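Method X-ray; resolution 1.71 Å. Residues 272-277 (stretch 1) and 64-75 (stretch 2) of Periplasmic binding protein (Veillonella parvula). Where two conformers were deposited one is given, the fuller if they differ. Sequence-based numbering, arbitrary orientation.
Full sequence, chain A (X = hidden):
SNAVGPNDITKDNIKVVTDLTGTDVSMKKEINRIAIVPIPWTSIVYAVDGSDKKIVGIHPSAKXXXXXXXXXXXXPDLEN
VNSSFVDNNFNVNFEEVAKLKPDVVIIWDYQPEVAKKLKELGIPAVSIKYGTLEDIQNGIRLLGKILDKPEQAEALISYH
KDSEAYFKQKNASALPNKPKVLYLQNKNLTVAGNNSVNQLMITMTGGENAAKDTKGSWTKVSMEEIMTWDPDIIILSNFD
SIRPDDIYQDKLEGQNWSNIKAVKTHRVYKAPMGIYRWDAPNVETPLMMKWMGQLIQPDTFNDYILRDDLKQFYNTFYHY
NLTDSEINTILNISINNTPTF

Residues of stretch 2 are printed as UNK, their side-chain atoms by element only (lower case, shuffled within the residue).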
# COMPACT_ATOMS: atom_id res chain seq x y z
N PRO A 272 7.22 -1.08 -7.49
CA PRO A 272 6.36 -2.24 -7.69
C PRO A 272 4.93 -2.05 -7.19
O PRO A 272 4.64 -1.12 -6.41
CB PRO A 272 7.05 -3.33 -6.86
CG PRO A 272 8.41 -2.84 -6.61
CD PRO A 272 8.30 -1.35 -6.54
N MSE A 273 4.06 -2.92 -7.66
CA MSE A 273 2.69 -2.99 -7.18
C MSE A 273 2.25 -4.43 -7.14
O MSE A 273 2.31 -5.12 -8.14
CB MSE A 273 1.81 -2.17 -8.11
CG MSE A 273 0.34 -2.43 -7.82
SE MSE A 273 -0.67 -0.99 -8.65
CE MSE A 273 -0.97 -1.96 -10.33
N GLY A 274 1.81 -4.87 -5.97
CA GLY A 274 1.28 -6.20 -5.77
C GLY A 274 -0.24 -6.10 -5.77
O GLY A 274 -0.82 -5.65 -6.75
N ILE A 275 -0.83 -6.49 -4.65
CA ILE A 275 -2.28 -6.54 -4.51
C ILE A 275 -2.87 -5.12 -4.51
O ILE A 275 -4.03 -4.92 -4.91
CB ILE A 275 -2.65 -7.33 -3.24
CG1 ILE A 275 -4.07 -7.88 -3.35
CG2 ILE A 275 -2.36 -6.50 -2.00
CD1 ILE A 275 -4.43 -8.86 -2.26
N TYR A 276 -2.06 -4.16 -4.09
CA TYR A 276 -2.40 -2.74 -4.02
C TYR A 276 -1.07 -2.04 -4.25
O TYR A 276 0.01 -2.69 -4.19
CB TYR A 276 -3.02 -2.38 -2.65
CG TYR A 276 -3.67 -1.02 -2.63
CD1 TYR A 276 -4.85 -0.78 -3.33
CD2 TYR A 276 -3.09 0.05 -1.95
CE1 TYR A 276 -5.43 0.48 -3.35
CE2 TYR A 276 -3.68 1.30 -1.95
CZ TYR A 276 -4.84 1.51 -2.65
OH TYR A 276 -5.40 2.76 -2.65
N ARG A 277 -1.09 -0.75 -4.54
CA ARG A 277 0.20 -0.09 -4.74
C ARG A 277 1.00 -0.07 -3.43
O ARG A 277 0.44 -0.10 -2.32
CB ARG A 277 0.07 1.29 -5.38
CG ARG A 277 -0.64 2.30 -4.53
CD ARG A 277 -1.00 3.53 -5.36
NE ARG A 277 -1.83 4.39 -4.54
CZ ARG A 277 -3.02 4.90 -4.88
NH1 ARG A 277 -3.66 5.66 -4.01
NH2 ARG A 277 -3.56 4.67 -6.07
N UNK A 64 -11.22 0.22 -9.16
CA UNK A 64 -10.30 0.70 -10.18
C UNK A 64 -8.92 0.05 -10.00
O UNK A 64 -8.36 -0.54 -10.93
n UNK A 64 -9.61 6.36 -9.83
c UNK A 64 -8.92 4.23 -10.96
c UNK A 64 -10.16 2.21 -10.12
c UNK A 64 -10.05 5.05 -10.37
c UNK A 64 -9.35 2.81 -11.26
N UNK A 65 -8.37 0.15 -8.79
CA UNK A 65 -7.05 -0.44 -8.47
C UNK A 65 -7.03 -1.95 -8.69
O UNK A 65 -6.07 -2.49 -9.25
o UNK A 65 -5.40 -0.74 -6.71
c UNK A 65 -6.63 -0.10 -7.05
N UNK A 66 -8.08 -2.64 -8.24
CA UNK A 66 -8.24 -4.07 -8.47
C UNK A 66 -8.08 -4.47 -9.95
O UNK A 66 -7.38 -5.44 -10.26
c UNK A 66 -10.40 -8.20 -8.27
c UNK A 66 -10.17 -5.80 -8.42
c UNK A 66 -9.86 -7.01 -7.81
c UNK A 66 -11.04 -5.81 -9.50
o UNK A 66 -11.86 -9.33 -9.83
c UNK A 66 -11.28 -8.18 -9.36
c UNK A 66 -9.60 -4.51 -7.91
c UNK A 66 -11.60 -6.98 -9.96
N UNK A 67 -8.71 -3.70 -10.85
CA UNK A 67 -8.71 -4.02 -12.26
C UNK A 67 -7.29 -3.93 -12.82
O UNK A 67 -6.96 -4.62 -13.78
o UNK A 67 -12.92 -4.70 -12.58
c UNK A 67 -11.12 -3.17 -12.74
c UNK A 67 -9.63 -3.09 -13.07
c UNK A 67 -11.78 -4.50 -13.05
o UNK A 67 -11.20 -5.35 -13.75
N UNK A 68 -6.46 -3.08 -12.22
CA UNK A 68 -5.11 -2.79 -12.72
C UNK A 68 -4.00 -3.64 -12.10
O UNK A 68 -2.83 -3.49 -12.46
c UNK A 68 -4.78 -1.32 -12.47
N UNK A 69 -4.35 -4.53 -11.18
CA UNK A 69 -3.34 -5.26 -10.45
C UNK A 69 -3.57 -6.76 -10.48
O UNK A 69 -4.60 -7.24 -10.96
o UNK A 69 -4.41 -5.25 -8.28
c UNK A 69 -3.30 -4.77 -9.00
N UNK A 70 -2.59 -7.47 -9.93
CA UNK A 70 -2.64 -8.93 -9.76
C UNK A 70 -3.85 -9.37 -8.91
O UNK A 70 -4.30 -10.50 -9.00
c UNK A 70 -1.33 -9.46 -9.11
c UNK A 70 -0.72 -11.58 -10.41
c UNK A 70 -1.24 -11.00 -9.12
c UNK A 70 -1.18 -8.99 -7.66
N UNK A 71 -4.38 -8.44 -8.12
CA UNK A 71 -5.60 -8.67 -7.33
C UNK A 71 -6.71 -9.29 -8.22
O UNK A 71 -7.42 -10.22 -7.80
c UNK A 71 -6.08 -7.32 -6.72
c UNK A 71 -8.24 -6.32 -3.79
c UNK A 71 -8.62 -7.54 -3.27
c UNK A 71 -7.42 -6.28 -4.90
c UNK A 71 -6.97 -7.44 -5.51
c UNK A 71 -8.18 -8.71 -3.86
c UNK A 71 -7.36 -8.66 -4.97
N UNK A 72 -6.85 -8.79 -9.44
CA UNK A 72 -7.86 -9.31 -10.37
C UNK A 72 -7.69 -10.81 -10.64
O UNK A 72 -8.67 -11.55 -10.74
c UNK A 72 -9.01 -8.96 -12.61
c UNK A 72 -10.24 -8.51 -14.75
c UNK A 72 -9.15 -8.03 -13.80
n UNK A 72 -11.61 -8.45 -14.15
c UNK A 72 -7.85 -8.56 -11.71
N UNK A 73 -6.45 -11.26 -10.72
CA UNK A 73 -6.15 -12.68 -10.91
C UNK A 73 -6.41 -13.49 -9.65
O UNK A 73 -6.99 -14.58 -9.72
o UNK A 73 -4.46 -12.17 -12.52
c UNK A 73 -4.37 -14.34 -11.51
c UNK A 73 -4.69 -12.88 -11.31
N UNK A 74 -6.00 -12.96 -8.51
CA UNK A 74 -6.23 -13.63 -7.22
C UNK A 74 -7.70 -13.77 -6.88
O UNK A 74 -8.08 -14.75 -6.26
c UNK A 74 -4.08 -12.58 -6.17
c UNK A 74 -3.32 -13.88 -6.21
c UNK A 74 -3.65 -11.72 -5.02
c UNK A 74 -5.57 -12.87 -6.08
N UNK A 75 -8.50 -12.78 -7.24
CA UNK A 75 -9.87 -12.67 -6.76
C UNK A 75 -10.84 -12.32 -7.90
O UNK A 75 -11.42 -11.24 -7.91
c UNK A 75 -9.93 -11.62 -5.67
O HOH W 1 -5.74 -3.32 -6.04
O HOH W 2 -3.26 0.75 -5.93
O HOH W 3 -0.17 -6.03 -9.61

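Position 64 carries four carbons in a row ending in a nitrogen, out of reach of stretch 1. This is Lys 64, in a helix that begins earlier in the chain.

Position 65 has one carbon and one oxygen, and its CB points toward stretch 1. The oxygen lies 3.4 Å from CD1 of Tyr 276, oblique to that ring. This is Ser 65. Its OG also binds water 1 and water 2, each at 2.7 Å.

Position 66 has one carbon, then a ring of six carbons bearing an oxygen. Its CA-to-CB bond points away from stretch 1. This is Tyr 66. Its OH donates to the backbone O of position 75 at 2.7 Å, a bond from the first helix to the residue just after the second.

Position 67 has three carbons, the third carrying two oxygens, and does not reach stretch 1. This is Glu 67.

Position 68 has a single carbon. Its backbone O is 3.2 Å from CE of Met 273, a selenomethionine. This is Ala 68.

Position 69 has one carbon and one oxygen. The carbon is 3.5 Å from O of Gly 274, and the oxygen 3.4 Å from O of Ile 275. This is Ser 69. Its OG accepts from N of position 71 at 3.2 Å, a capping bond at the turn into the next helix.

Position 70 has four carbons, forked at the first, with one arm two carbons long. The single-carbon arm lies 3.5 Å from O of Gly 274. This is Ile 70.

Position 71 has one carbon and then a ring of six carbons with no oxygen. CG1 of Ile 275 sits over one ring face, 3.6 Å from the ring carbon bonded to CB. This is Phe 71.

Position 72 is another four-carbon chain ending in nitrogen, clear of stretch 1. This is Lys 72. Its NZ forms a salt bridge with Glu 67 OE1 at 3.2 Å.

Position 73 has one carbon carrying an oxygen and a carbon, out of reach. This is Thr 73.

Position 74 has four carbons, forked at the second. One terminal carbon is 4.1 Å from CD1 of Ile 275. This is Leu 74.

Position 75 has one carbon and does not touch stretch 1. This is Ala 75, which leaves the helical conformation.

The contact combines packing and water. The end of the Ile 275 side chain comes nearer to stretch 2, with CG1 in a CH-pi contact over the Phe 71 face and CD1 by Leu 74. No direct hydrogen bond across is clear, and waters serve the backbone instead. Water 1 joins Ser 65 and Ser 69 to O of Ile 275, water 2 joins Ser 65 to N of Arg 277, and water 3 links N of Ile 70 to O of Gly 274.

Stretch 2 64-75: KSYEASIFKTLA
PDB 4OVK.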